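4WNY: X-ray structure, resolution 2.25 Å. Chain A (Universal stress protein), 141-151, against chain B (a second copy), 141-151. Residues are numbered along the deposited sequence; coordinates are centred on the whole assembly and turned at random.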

# COMPACT_ATOMS: atom_id res chain seq x y z
N HIS A 141 5.08 12.20 -2.62
CA HIS A 141 5.67 12.17 -3.95
C HIS A 141 4.67 11.59 -4.95
O HIS A 141 4.40 12.20 -5.99
CB HIS A 141 6.95 11.33 -3.97
CG HIS A 141 8.04 11.87 -3.11
ND1 HIS A 141 9.17 11.15 -2.79
CD2 HIS A 141 8.18 13.07 -2.49
CE1 HIS A 141 9.95 11.87 -2.01
NE2 HIS A 141 9.38 13.04 -1.81
N ALA A 142 4.13 10.43 -4.61
CA ALA A 142 3.20 9.70 -5.46
C ALA A 142 3.79 9.43 -6.84
O ALA A 142 3.18 9.72 -7.86
CB ALA A 142 1.88 10.45 -5.59
N ARG A 143 5.01 8.88 -6.85
CA ARG A 143 5.68 8.54 -8.10
C ARG A 143 5.50 7.07 -8.43
O ARG A 143 5.78 6.63 -9.54
CB ARG A 143 7.17 8.88 -8.00
N CYS A 144 5.02 6.31 -7.45
CA CYS A 144 4.87 4.86 -7.57
C CYS A 144 4.01 4.32 -6.44
O CYS A 144 4.00 4.87 -5.34
CB CYS A 144 6.25 4.19 -7.58
SG CYS A 144 6.39 2.70 -6.56
N PRO A 145 3.25 3.24 -6.71
CA PRO A 145 2.39 2.60 -5.70
C PRO A 145 3.15 2.21 -4.43
O PRO A 145 4.22 1.61 -4.51
CB PRO A 145 1.89 1.34 -6.43
CG PRO A 145 1.90 1.72 -7.86
CD PRO A 145 3.11 2.60 -8.03
N VAL A 146 2.60 2.56 -3.27
CA VAL A 146 3.25 2.29 -1.99
C VAL A 146 2.32 1.55 -1.03
O VAL A 146 1.16 1.93 -0.86
CB VAL A 146 3.73 3.60 -1.32
CG1 VAL A 146 4.41 3.29 -0.00
CG2 VAL A 146 4.66 4.38 -2.23
N LEU A 147 2.84 0.50 -0.41
CA LEU A 147 2.07 -0.29 0.55
C LEU A 147 2.61 -0.12 1.96
O LEU A 147 3.75 -0.50 2.25
CB LEU A 147 2.08 -1.77 0.16
CG LEU A 147 1.36 -2.74 1.09
CD1 LEU A 147 -0.09 -2.32 1.30
CD2 LEU A 147 1.44 -4.17 0.57
N MET A 148 1.80 0.46 2.84
CA MET A 148 2.21 0.70 4.22
C MET A 148 1.77 -0.42 5.15
O MET A 148 0.59 -0.72 5.25
CB MET A 148 1.63 2.02 4.72
CG MET A 148 1.56 3.13 3.68
SD MET A 148 3.14 3.95 3.35
CE MET A 148 2.58 5.36 2.39
N ILE A 149 2.73 -1.03 5.85
CA ILE A 149 2.39 -2.02 6.87
C ILE A 149 2.79 -1.49 8.24
O ILE A 149 3.97 -1.32 8.53
CB ILE A 149 3.08 -3.39 6.62
CG1 ILE A 149 2.44 -4.11 5.43
CG2 ILE A 149 3.01 -4.26 7.87
CD1 ILE A 149 2.94 -3.65 4.08
N PRO A 150 1.78 -1.21 9.08
CA PRO A 150 1.98 -0.79 10.47
C PRO A 150 2.56 -1.91 11.33
O PRO A 150 2.41 -3.08 10.99
CB PRO A 150 0.56 -0.43 10.93
CG PRO A 150 -0.21 -0.19 9.67
CD PRO A 150 0.36 -1.16 8.69
N ALA A 151 3.23 -1.55 12.42
CA ALA A 151 3.86 -2.54 13.30
C ALA A 151 2.82 -3.43 13.98
O ALA A 151 1.80 -2.94 14.45
CB ALA A 151 4.72 -1.85 14.33
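Chain B (141-151) HARCPVLMIPA

Chain B meets chain A as its two-fold mate: strand 146-150 of each copy runs beside the other, antiparallel, with 163° between their N-to-C directions and axes 4.7 Å apart at closest approach. The two-fold passes between Leu A147 and Leu B147, so every contact met along chain A recurs with the chains exchanged.

His A141 ends a helix and stays out of reach of chain B. At Ala A142 the backbone turns into positive phi (56/51), and the chain begins its approach. Pro B150 lies against this turn, its CB 3.4 Å from Ala A142 O and 3.7 Å from Ala A142 CB. The next two side chains, Arg A143 (modelled only to CB) and Cys A144, point away, yet Cys A144 O still lies 3.8 Å from Pro B150 CG.

Pro A145 CA makes a CA-H...O contact with Met B148 O at 3.2 Å. That same carbonyl accepts the hydrogen bond from Val A146 N at 3.1 Å, and Val A146 O receives Met B148 N at 2.7 Å with a nearly straight N-H...O angle of 169°. Together these close the hydrogen-bonded pair Val A146 with Met B148.

Leu A147 faces its own copy in the non-hydrogen-bonded pair, with Leu A147 CA and Leu B147 CA 4.3 Å apart. Its t, p rotamer brings CD1 to 3.8 Å from Leu B147 CB. On the other face of the sheet, Met A148 meets Met B148, CE to CE at 3.7 Å, while its backbone repeats the hydrogen-bonded pair with Val B146.

Ile A149 points away. Pro A150 points toward chain B and covers the turn at Ala B142. The rule is economical: four backbone hydrogen bonds set the register, leucine and methionine self-pairs fill opposite faces, and a proline packs on each positive-phi turn.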

# COMPACT_ATOMS: atom_id res chain seq x y z
N HIS B 141 -2.59 7.16 11.11
CA HIS B 141 -3.29 6.30 12.05
C HIS B 141 -2.54 4.99 12.22
O HIS B 141 -2.25 4.57 13.35
CB HIS B 141 -4.72 6.01 11.58
CG HIS B 141 -5.59 7.23 11.48
ND1 HIS B 141 -6.81 7.22 10.84
CD2 HIS B 141 -5.41 8.49 11.95
CE1 HIS B 141 -7.34 8.43 10.91
NE2 HIS B 141 -6.52 9.21 11.58
N ALA B 142 -2.23 4.36 11.09
CA ALA B 142 -1.56 3.06 11.06
C ALA B 142 -2.32 2.01 11.86
O ALA B 142 -1.76 1.33 12.71
CB ALA B 142 -0.13 3.18 11.57
N ARG B 143 -3.62 1.90 11.58
CA ARG B 143 -4.47 0.93 12.25
C ARG B 143 -4.63 -0.32 11.39
O ARG B 143 -5.10 -1.36 11.86
CB ARG B 143 -5.83 1.53 12.57
N CYS B 144 -4.24 -0.20 10.12
CA CYS B 144 -4.41 -1.27 9.15
C CYS B 144 -3.58 -0.99 7.90
O CYS B 144 -3.35 0.17 7.55
CB CYS B 144 -5.90 -1.42 8.79
SG CYS B 144 -6.25 -1.63 7.03
N PRO B 145 -3.10 -2.06 7.23
CA PRO B 145 -2.31 -1.93 5.99
C PRO B 145 -3.01 -1.10 4.92
O PRO B 145 -4.18 -1.32 4.64
CB PRO B 145 -2.15 -3.38 5.53
CG PRO B 145 -2.22 -4.17 6.78
CD PRO B 145 -3.22 -3.46 7.66
N VAL B 146 -2.29 -0.14 4.33
CA VAL B 146 -2.86 0.75 3.33
C VAL B 146 -2.02 0.76 2.05
O VAL B 146 -0.80 0.88 2.09
CB VAL B 146 -2.98 2.19 3.86
CG1 VAL B 146 -3.59 3.09 2.80
CG2 VAL B 146 -3.81 2.24 5.13
N LEU B 147 -2.69 0.63 0.90
CA LEU B 147 -2.02 0.65 -0.39
C LEU B 147 -2.38 1.90 -1.18
O LEU B 147 -3.54 2.10 -1.55
CB LEU B 147 -2.39 -0.60 -1.20
CG LEU B 147 -1.80 -0.71 -2.61
CD1 LEU B 147 -0.29 -0.59 -2.58
CD2 LEU B 147 -2.23 -2.01 -3.28
N MET B 148 -1.39 2.74 -1.44
CA MET B 148 -1.61 3.99 -2.16
C MET B 148 -1.33 3.84 -3.65
O MET B 148 -0.23 3.46 -4.05
CB MET B 148 -0.71 5.10 -1.60
CG MET B 148 -0.51 5.06 -0.09
SD MET B 148 -1.90 5.68 0.87
CE MET B 148 -1.14 5.79 2.50
N ILE B 149 -2.33 4.15 -4.48
CA ILE B 149 -2.12 4.17 -5.92
C ILE B 149 -2.26 5.59 -6.44
O ILE B 149 -3.34 6.17 -6.40
CB ILE B 149 -3.10 3.24 -6.68
CG1 ILE B 149 -2.74 1.77 -6.45
CG2 ILE B 149 -3.10 3.56 -8.17
CD1 ILE B 149 -3.26 1.20 -5.16
N PRO B 150 -1.14 6.17 -6.91
CA PRO B 150 -1.11 7.50 -7.53
C PRO B 150 -1.84 7.51 -8.87
O PRO B 150 -1.97 6.47 -9.50
CB PRO B 150 0.38 7.77 -7.72
CG PRO B 150 1.07 6.84 -6.75
CD PRO B 150 0.21 5.62 -6.73
N ALA B 151 -2.31 8.69 -9.30
CA ALA B 151 -3.05 8.81 -10.55
C ALA B 151 -2.17 8.50 -11.75
O ALA B 151 -1.02 8.95 -11.82
CB ALA B 151 -3.65 10.20 -10.67